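Local coordinates for PhiRv1 phage protein (Mycobacterium tuberculosis, PDB 6LG3), which is a mycobacterial toxin, probably EST12, thought to activate a RACK1-NLRP3-gasdermin D pathway of pyroptosis and IL-1 beta release, at residues R7-E12 with R65-F70; V17-T22 with D27-A32; G40-R45 with A51-G56. All blocks are in the same frame, centred on the assembly; numbering follows the deposited sequence. Where two conformers were deposited one is given.

Interaction 1 (R7-E12 with R65-F70); sequences RQLMHE and RDWLAF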
loop_
_atom_site.group_PDB
_atom_site.type_symbol
_atom_site.label_atom_id
_atom_site.label_comp_id
_atom_site.label_asym_id
_atom_site.label_seq_id
_atom_site.Cartn_x
_atom_site.Cartn_y
_atom_site.Cartn_z
ATOM N N ARG A 7 -5.810 -5.503 0.923
ATOM C CA ARG A 7 -4.538 -5.113 1.538
ATOM C C ARG A 7 -3.359 -5.547 0.676
ATOM O O ARG A 7 -2.391 -4.795 0.505
ATOM C CB ARG A 7 -4.410 -5.703 2.948
ATOM C CG ARG A 7 -5.447 -5.205 3.947
ATOM C CD ARG A 7 -5.250 -5.827 5.328
ATOM N NE ARG A 7 -6.478 -5.772 6.119
ATOM C CZ ARG A 7 -6.790 -4.791 6.961
ATOM N NH1 ARG A 7 -5.959 -3.768 7.137
ATOM N NH2 ARG A 7 -7.935 -4.832 7.630
ATOM N N GLN A 8 -3.429 -6.764 0.124
ATOM C CA GLN A 8 -2.369 -7.253 -0.749
ATOM C C GLN A 8 -2.191 -6.346 -1.964
ATOM O O GLN A 8 -1.058 -5.993 -2.329
ATOM C CB GLN A 8 -2.688 -8.689 -1.167
ATOM C CG GLN A 8 -1.525 -9.468 -1.731
ATOM C CD GLN A 8 -1.827 -10.954 -1.822
ATOM O OE1 GLN A 8 -1.646 -11.696 -0.853
ATOM N NE2 GLN A 8 -2.301 -11.394 -2.986
ATOM N N LEU A 9 -3.303 -5.932 -2.587
ATOM C CA LEU A 9 -3.210 -5.032 -3.733
ATOM C C LEU A 9 -2.623 -3.676 -3.334
ATOM O O LEU A 9 -1.787 -3.114 -4.059
ATOM C CB LEU A 9 -4.591 -4.877 -4.375
ATOM C CG LEU A 9 -4.693 -3.991 -5.611
ATOM C CD1 LEU A 9 -3.624 -4.348 -6.630
ATOM C CD2 LEU A 9 -6.088 -4.157 -6.212
ATOM N N MET A 10 -3.026 -3.142 -2.178
ATOM C CA MET A 10 -2.440 -1.879 -1.732
ATOM C C MET A 10 -0.935 -2.017 -1.510
ATOM O O MET A 10 -0.168 -1.103 -1.832
ATOM C CB MET A 10 -3.133 -1.386 -0.456
ATOM C CG MET A 10 -4.602 -0.940 -0.662
ATOM S SD MET A 10 -4.736 0.598 -1.606
ATOM C CE MET A 10 -4.104 1.835 -0.453
ATOM N N HIS A 11 -0.491 -3.159 -0.989
ATOM C CA HIS A 11 0.944 -3.360 -0.803
ATOM C C HIS A 11 1.672 -3.419 -2.143
ATOM O O HIS A 11 2.764 -2.848 -2.286
ATOM C CB HIS A 11 1.198 -4.631 0.005
ATOM C CG HIS A 11 2.609 -4.769 0.484
ATOM N ND1 HIS A 11 3.045 -4.234 1.679
ATOM C CD2 HIS A 11 3.684 -5.376 -0.072
ATOM C CE1 HIS A 11 4.327 -4.510 1.840
ATOM N NE2 HIS A 11 4.738 -5.201 0.791
ATOM N N GLU A 12 1.080 -4.090 -3.141
ATOM C CA GLU A 12 1.720 -4.144 -4.454
ATOM C C GLU A 12 1.826 -2.753 -5.074
ATOM O O GLU A 12 2.878 -2.385 -5.627
ATOM C CB GLU A 12 0.955 -5.103 -5.367
ATOM C CG GLU A 12 0.928 -6.534 -4.835
ATOM C CD GLU A 12 0.055 -7.471 -5.664
ATOM O OE1 GLU A 12 -0.279 -8.572 -5.166
ATOM O OE2 GLU A 12 -0.297 -7.112 -6.811
ATOM N N ARG A 65 -12.083 3.250 -3.488
ATOM C CA ARG A 65 -12.500 1.997 -2.850
ATOM C C ARG A 65 -13.237 1.073 -3.820
ATOM O O ARG A 65 -13.090 -0.151 -3.739
ATOM C CB ARG A 65 -13.387 2.274 -1.630
ATOM C CG ARG A 65 -12.660 2.851 -0.416
ATOM C CD ARG A 65 -11.854 1.813 0.362
ATOM N NE ARG A 65 -12.647 0.673 0.820
ATOM C CZ ARG A 65 -13.107 0.520 2.059
ATOM N NH1 ARG A 65 -12.887 1.453 2.978
ATOM N NH2 ARG A 65 -13.807 -0.561 2.379
ATOM N N ASP A 66 -14.074 1.623 -4.705
ATOM C CA ASP A 66 -14.737 0.786 -5.710
ATOM C C ASP A 66 -13.722 0.170 -6.663
ATOM O O ASP A 66 -13.802 -1.022 -6.989
ATOM C CB ASP A 66 -15.773 1.599 -6.490
ATOM C CG ASP A 66 -16.972 1.980 -5.644
ATOM O OD1 ASP A 66 -17.556 3.055 -5.887
ATOM O OD2 ASP A 66 -17.326 1.202 -4.732
ATOM N N TRP A 67 -12.763 0.971 -7.137
ATOM C CA TRP A 67 -11.711 0.433 -7.994
ATOM C C TRP A 67 -10.919 -0.656 -7.274
ATOM O O TRP A 67 -10.618 -1.709 -7.856
ATOM C CB TRP A 67 -10.794 1.572 -8.457
ATOM C CG TRP A 67 -9.649 1.140 -9.334
ATOM C CD1 TRP A 67 -9.616 1.140 -10.692
ATOM C CD2 TRP A 67 -8.371 0.651 -8.898
ATOM N NE1 TRP A 67 -8.398 0.676 -11.137
ATOM C CE2 TRP A 67 -7.617 0.371 -10.052
ATOM C CE3 TRP A 67 -7.796 0.424 -7.645
ATOM C CZ2 TRP A 67 -6.317 -0.126 -9.992
ATOM C CZ3 TRP A 67 -6.496 -0.072 -7.585
ATOM C CH2 TRP A 67 -5.776 -0.341 -8.749
ATOM N N LEU A 68 -10.573 -0.422 -6.002
ATOM C CA LEU A 68 -9.790 -1.398 -5.251
ATOM C C LEU A 68 -10.578 -2.684 -5.026
ATOM O O LEU A 68 -10.031 -3.787 -5.137
ATOM C CB LEU A 68 -9.358 -0.804 -3.908
ATOM C CG LEU A 68 -8.404 -1.646 -3.059
ATOM C CD1 LEU A 68 -7.042 -1.699 -3.699
ATOM C CD2 LEU A 68 -8.307 -1.088 -1.648
ATOM N N ALA A 69 -11.865 -2.561 -4.700
ATOM C CA ALA A 69 -12.694 -3.747 -4.518
ATOM C C ALA A 69 -12.809 -4.540 -5.817
ATOM O O ALA A 69 -12.693 -5.774 -5.812
ATOM C CB ALA A 69 -14.077 -3.346 -3.996
ATOM N N PHE A 70 -13.023 -3.852 -6.942
ATOM C CA PHE A 70 -13.125 -4.562 -8.217
ATOM C C PHE A 70 -11.823 -5.285 -8.551
ATOM O O PHE A 70 -11.823 -6.489 -8.823
ATOM C CB PHE A 70 -13.510 -3.599 -9.340
ATOM C CG PHE A 70 -13.654 -4.265 -10.673
ATOM C CD1 PHE A 70 -14.792 -5.000 -10.964
ATOM C CD2 PHE A 70 -12.660 -4.159 -11.635
ATOM C CE1 PHE A 70 -14.942 -5.624 -12.193
ATOM C CE2 PHE A 70 -12.804 -4.781 -12.869
ATOM C CZ PHE A 70 -13.947 -5.512 -13.143
#

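Interaction 2 (V17-T22 with D27-A32); sequences VVCSQT and DAAVEA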
loop_
_atom_site.group_PDB
_atom_site.type_symbol
_atom_site.label_atom_id
_atom_site.label_comp_id
_atom_site.label_asym_id
_atom_site.label_seq_id
_atom_site.Cartn_x
_atom_site.Cartn_y
_atom_site.Cartn_z
ATOM N N VAL A 17 5.112 2.259 -6.144
ATOM C CA VAL A 17 5.400 3.662 -5.857
ATOM C C VAL A 17 6.846 3.824 -5.405
ATOM O O VAL A 17 7.558 4.736 -5.846
ATOM C CB VAL A 17 4.421 4.212 -4.802
ATOM C CG1 VAL A 17 4.885 5.592 -4.314
ATOM C CG2 VAL A 17 3.008 4.283 -5.366
ATOM N N VAL A 18 7.297 2.945 -4.507
ATOM C CA VAL A 18 8.657 3.067 -3.990
ATOM C C VAL A 18 9.662 2.866 -5.112
ATOM O O VAL A 18 10.659 3.599 -5.212
ATOM C CB VAL A 18 8.893 2.078 -2.834
ATOM C CG1 VAL A 18 10.350 2.153 -2.352
ATOM C CG2 VAL A 18 7.942 2.371 -1.678
ATOM N N CYS A 19 9.410 1.880 -5.983
ATOM C CA CYS A 19 10.311 1.639 -7.107
ATOM C C CYS A 19 10.358 2.842 -8.030
ATOM O O CYS A 19 11.433 3.239 -8.499
ATOM C CB CYS A 19 9.874 0.399 -7.884
ATOM S SG CYS A 19 10.117 -1.164 -7.017
ATOM N N SER A 20 9.197 3.438 -8.297
ATOM C CA SER A 20 9.146 4.602 -9.174
ATOM C C SER A 20 9.919 5.776 -8.588
ATOM O O SER A 20 10.653 6.469 -9.305
ATOM C CB SER A 20 7.692 4.998 -9.428
ATOM O OG SER A 20 7.625 6.195 -10.180
ATOM N N GLN A 21 9.766 6.021 -7.288
ATOM C CA GLN A 21 10.382 7.202 -6.698
ATOM C C GLN A 21 11.856 7.015 -6.387
ATOM O O GLN A 21 12.572 8.013 -6.263
ATOM C CB GLN A 21 9.637 7.607 -5.424
ATOM C CG GLN A 21 8.251 8.181 -5.694
ATOM C CD GLN A 21 7.632 8.814 -4.468
ATOM O OE1 GLN A 21 8.071 8.577 -3.341
ATOM N NE2 GLN A 21 6.613 9.637 -4.682
ATOM N N THR A 22 12.335 5.775 -6.248
ATOM C CA THR A 22 13.723 5.556 -5.858
ATOM C C THR A 22 14.581 4.899 -6.932
ATOM O O THR A 22 15.809 4.904 -6.802
ATOM C CB THR A 22 13.797 4.690 -4.590
ATOM O OG1 THR A 22 13.412 3.349 -4.898
ATOM C CG2 THR A 22 12.867 5.231 -3.510
ATOM N N ASP A 27 12.350 -6.107 -4.705
ATOM C CA ASP A 27 12.808 -6.720 -3.460
ATOM C C ASP A 27 13.277 -5.663 -2.467
ATOM O O ASP A 27 12.950 -5.725 -1.273
ATOM C CB ASP A 27 13.927 -7.718 -3.752
ATOM C CG ASP A 27 13.435 -8.943 -4.488
ATOM O OD1 ASP A 27 14.197 -9.929 -4.577
ATOM O OD2 ASP A 27 12.280 -8.926 -4.965
ATOM N N ALA A 28 14.044 -4.677 -2.952
ATOM C CA ALA A 28 14.481 -3.568 -2.109
ATOM C C ALA A 28 13.295 -2.818 -1.516
ATOM O O ALA A 28 13.278 -2.498 -0.314
ATOM C CB ALA A 28 15.365 -2.617 -2.921
ATOM N N ALA A 29 12.294 -2.511 -2.354
ATOM C CA ALA A 29 11.126 -1.782 -1.873
ATOM C C ALA A 29 10.377 -2.582 -0.813
ATOM O O ALA A 29 9.930 -2.026 0.198
ATOM C CB ALA A 29 10.207 -1.440 -3.045
ATOM N N VAL A 30 10.236 -3.893 -1.027
ATOM C CA VAL A 30 9.590 -4.737 -0.025
ATOM C C VAL A 30 10.363 -4.689 1.288
ATOM O O VAL A 30 9.766 -4.614 2.368
ATOM C CB VAL A 30 9.437 -6.178 -0.536
ATOM C CG1 VAL A 30 9.022 -7.089 0.613
ATOM C CG2 VAL A 30 8.425 -6.246 -1.691
ATOM N N GLU A 31 11.701 -4.719 1.221
ATOM C CA GLU A 31 12.503 -4.623 2.443
ATOM C C GLU A 31 12.238 -3.315 3.189
ATOM O O GLU A 31 12.100 -3.305 4.421
ATOM C CB GLU A 31 13.990 -4.750 2.101
ATOM C CG GLU A 31 14.847 -5.375 3.176
ATOM C CD GLU A 31 16.302 -5.527 2.742
ATOM O OE1 GLU A 31 16.968 -4.494 2.492
ATOM O OE2 GLU A 31 16.777 -6.679 2.639
ATOM N N ALA A 32 12.165 -2.194 2.461
ATOM C CA ALA A 32 11.924 -0.914 3.124
ATOM C C ALA A 32 10.531 -0.863 3.755
ATOM O O ALA A 32 10.362 -0.379 4.891
ATOM C CB ALA A 32 12.108 0.233 2.131
#

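Interaction 3 (G40-R45 with A51-G56); sequences GTLILR and AYLEAG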
loop_
_atom_site.group_PDB
_atom_site.type_symbol
_atom_site.label_atom_id
_atom_site.label_comp_id
_atom_site.label_asym_id
_atom_site.label_seq_id
_atom_site.Cartn_x
_atom_site.Cartn_y
_atom_site.Cartn_z
ATOM N N GLY A 40 6.030 -0.176 13.141
ATOM C CA GLY A 40 4.649 0.118 13.468
ATOM C C GLY A 40 4.080 1.324 12.753
ATOM O O GLY A 40 3.043 1.847 13.169
ATOM N N THR A 41 4.736 1.790 11.690
ATOM C CA THR A 41 4.296 2.971 10.958
ATOM C C THR A 41 3.809 2.644 9.550
ATOM O O THR A 41 3.649 3.557 8.730
ATOM C CB THR A 41 5.423 4.008 10.901
ATOM O OG1 THR A 41 6.532 3.482 10.161
ATOM C CG2 THR A 41 5.886 4.365 12.304
ATOM N N LEU A 42 3.568 1.370 9.244
ATOM C CA LEU A 42 2.947 0.980 7.980
ATOM C C LEU A 42 1.465 0.792 8.255
ATOM O O LEU A 42 1.061 -0.208 8.857
ATOM C CB LEU A 42 3.568 -0.291 7.406
ATOM C CG LEU A 42 3.084 -0.714 6.011
ATOM C CD1 LEU A 42 3.434 0.340 4.976
ATOM C CD2 LEU A 42 3.681 -2.053 5.634
ATOM N N ILE A 43 0.660 1.760 7.830
ATOM C CA ILE A 43 -0.734 1.855 8.230
ATOM C C ILE A 43 -1.572 1.731 6.973
ATOM O O ILE A 43 -1.377 2.493 6.018
ATOM C CB ILE A 43 -1.035 3.179 8.952
ATOM C CG1 ILE A 43 -0.132 3.362 10.178
ATOM C CG2 ILE A 43 -2.512 3.255 9.323
ATOM C CD1 ILE A 43 -0.290 2.295 11.216
ATOM N N LEU A 44 -2.481 0.763 6.963
ATOM C CA LEU A 44 -3.490 0.643 5.921
ATOM C C LEU A 44 -4.823 1.065 6.515
ATOM O O LEU A 44 -5.211 0.572 7.581
ATOM C CB LEU A 44 -3.555 -0.787 5.380
ATOM C CG LEU A 44 -2.693 -1.015 4.141
ATOM C CD1 LEU A 44 -2.485 -2.498 3.869
ATOM C CD2 LEU A 44 -3.367 -0.350 2.960
ATOM N N ARG A 45 -5.509 1.993 5.852
ATOM C CA ARG A 45 -6.784 2.469 6.372
ATOM C C ARG A 45 -7.691 2.836 5.208
ATOM O O ARG A 45 -7.270 2.899 4.052
ATOM C CB ARG A 45 -6.594 3.656 7.322
ATOM C CG ARG A 45 -5.826 4.816 6.714
ATOM C CD ARG A 45 -5.717 5.993 7.678
ATOM N NE ARG A 45 -5.452 7.239 6.962
ATOM C CZ ARG A 45 -6.386 7.942 6.324
ATOM N NH1 ARG A 45 -7.647 7.525 6.312
ATOM N NH2 ARG A 45 -6.061 9.060 5.692
ATOM N N ALA A 51 -9.027 4.171 -0.052
ATOM C CA ALA A 51 -8.087 3.436 0.780
ATOM C C ALA A 51 -6.732 4.130 0.709
ATOM O O ALA A 51 -6.391 4.748 -0.305
ATOM C CB ALA A 51 -7.964 1.982 0.315
ATOM N N TYR A 52 -5.963 4.033 1.799
ATOM C CA TYR A 52 -4.661 4.671 1.898
ATOM C C TYR A 52 -3.661 3.716 2.523
ATOM O O TYR A 52 -3.993 2.964 3.450
ATOM C CB TYR A 52 -4.704 5.942 2.751
ATOM C CG TYR A 52 -5.911 6.817 2.520
ATOM C CD1 TYR A 52 -7.129 6.516 3.117
ATOM C CD2 TYR A 52 -5.829 7.953 1.729
ATOM C CE1 TYR A 52 -8.229 7.302 2.921
ATOM C CE2 TYR A 52 -6.933 8.759 1.532
ATOM C CZ TYR A 52 -8.132 8.424 2.133
ATOM O OH TYR A 52 -9.255 9.210 1.949
ATOM N N LEU A 53 -2.434 3.764 2.006
ATOM C CA LEU A 53 -1.286 3.096 2.605
ATOM C C LEU A 53 -0.277 4.180 2.941
ATOM O O LEU A 53 0.202 4.897 2.040
ATOM C CB LEU A 53 -0.680 2.037 1.673
ATOM C CG LEU A 53 0.459 1.171 2.244
ATOM C CD1 LEU A 53 0.486 -0.191 1.561
ATOM C CD2 LEU A 53 1.811 1.854 2.086
ATOM N N GLU A 54 0.003 4.306 4.241
ATOM C CA GLU A 54 0.941 5.263 4.814
ATOM C C GLU A 54 2.182 4.550 5.321
ATOM O O GLU A 54 2.085 3.485 5.944
ATOM C CB GLU A 54 0.357 6.003 6.014
ATOM C CG GLU A 54 -0.818 6.875 5.823
ATOM C CD GLU A 54 -1.151 7.599 7.122
ATOM O OE1 GLU A 54 -0.381 7.439 8.100
ATOM O OE2 GLU A 54 -2.168 8.319 7.170
ATOM N N ALA A 55 3.337 5.174 5.105
ATOM C CA ALA A 55 4.610 4.692 5.627
ATOM C C ALA A 55 5.288 5.856 6.328
ATOM O O ALA A 55 5.539 6.892 5.705
ATOM C CB ALA A 55 5.496 4.133 4.511
ATOM N N GLY A 56 5.563 5.699 7.618
ATOM C CA GLY A 56 6.227 6.766 8.353
ATOM C C GLY A 56 5.484 8.083 8.313
ATOM O O GLY A 56 6.108 9.140 8.147
HETATM O O HOH W 1 2.419 6.141 8.814
#

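Interaction 1 (R7-E12 with R65-F70)
Leu68 reaches from helix 65-73 into the angle between Leu9 and Met10 of helix 4-22 and overlaps both with its two methyl groups. The branches divide the work. CD1 of Leu68 lies 3.6 Å from CD2 of Leu9. CD2 of Leu68 lies 3.8 Å from CG of Met10. The two leucine side chains run antiparallel, side by side, so their branches meet alongside. The Met10 chain instead lies roughly perpendicular to Leu68. Its sulfur rests against both methyls, with SD of Met10 3.9 Å from CD1 of Leu68. In Leu68 CG stands anti to the backbone N (chi1 -174°), and this swing carries the fork of the side chain across to the other helix. The Met10 chain bends at chi2 and again at chi3. The bends turn its methyl end away from Leu68 and onto strand 50-55, while CG and SD stay against Leu68.

Leu9 CD2 lies 4.3 Å from Trp67 CZ3, at an oblique approach to the ring. This is the outer margin of the contact. Trp67 is exposed, while Leu68 and Met10 are buried. The same indole stacks on the His71 ring within its own helix. No hydrogen bond passes between the two segments, and the contact is wholly apolar.

The helix axes come within 10.3 Å at an angle of 105°, so the helices run nearly perpendicular. The contact is therefore local, centred where Leu9 and Leu68 face each other. Met10 continues beyond it onto Leu44, Ala51, Leu53, Val61 and Ala63 of the sheet, and Leu68 also touches Ala51. In this alpha/beta fold the C-terminal helix 65-73 is set across helix 4-22 beside the three-stranded antiparallel sheet, and Met10 and Leu68 join the helix contact to strand 50-55.

Interaction 2 (V17-T22 with D27-A32)
Val18 sets its CG1 methyl against the CB of Ala29, 3.7 Å away, and this is the tight part of the contact. Val18 CB is almost as close to the same methyl. CG1 stands anti to the backbone N of Val18 (chi1 177°), which turns this branch to the alanine. Cys19 adds its sulfur at the flank, with SG 4.0 Å from CB of Ala29. One small buried methyl thus takes both neighbours. The backbones can come close here: the CA atoms of Val18 and Ala29 are 5.8 Å apart.

The packing thins one turn further along helix 26-39. Ala32 points toward helix 4-22, but its methyl stays 5.2 Å from the segment 17-22. Asp27 and Val30 point away from the contact and are exposed, as are Ser20 and Gln21 on the first helix. Val15 and Cys24 also touch Ala29 and enclose it further. Val18 reaches on to Leu60 of the sheet.

The two consecutive helices are joined by a short turn. No hydrogen bond, charge pair or disulfide joins the segments. The contact is wholly nonpolar, and the small Ala29 side chain lets the helices come close.

Interaction 3 (G40-R45 with A51-G56)
The guanidinium of Arg45 lies over one face of the Tyr52 ring, stacked off-centre, with the planes 25° apart. Its CZ is 4.1 Å from the Tyr52 ring centroid, a cation-pi contact. NH2 sits above the ring centre, while NH1 comes 3.4 Å from CD1 of Tyr52 near the rim. At the guanidinium edge, in its plane, lies Glu54 OE2. Arg45 NE points nearly straight at Glu54 OE2, but at 3.5 Å the bond is weak, one part of a salt bridge. The carboxylate is turned almost perpendicular to the guanidinium. The Arg45 chain is extended from CG to NE, which brings the cation across both neighbours of the facing strand. This is one of two modelled conformers of Arg45, so these contacts are less certain. The Tyr52 hydroxyl is hydrogen-bonded to Asp47 OD2.

Beneath these side chains the strands pair antiparallel. Ile43 with Glu54 and Arg45 with Tyr52 are hydrogen-bonded pairs. The bond from Glu54 N to Ile43 O is 2.9 Å and nearly linear (178°). Past the last pair, Gly56 N reaches Thr41 O at 3.1 Å, from above the carbonyl plane. A water donates to both Thr41 O and Glu54 OE1. Gly40 closes helix 26-39 with a Schellman motif just before.

The opposite face is apolar. Leu42 CD1 lies 3.6 Å from CD2 of Leu53, and Leu44 CD2 lies 3.8 Å from CB of Leu53. This face rests on the helices: Leu44 and Leu53 on helix 4-22, Leu42 and Ala55 on helix 26-39. Strand 50-55 is central in the sheet, between strand 42-46 and strand 58-64.

In the fold
Interaction 1 opens first along the chain and closes last, bringing helix 65-73 back to the first helix. Within it, interaction 2 closes before interaction 3 opens. Interactions 1 and 2 share helix 4-22, with centres about 18 Å apart, on opposite sides of the chain's centre. Interaction 3 lies on the three-stranded antiparallel sheet, its centre about 14 Å from that of interaction 1 and about 15 Å from that of interaction 2. Interactions 1 and 3 touch through Met10 and Leu68, whereas interaction 2 touches neither. Helix 4-22 thus carries a helix contact toward each end, and the sheet packs against it to complete one compact domain.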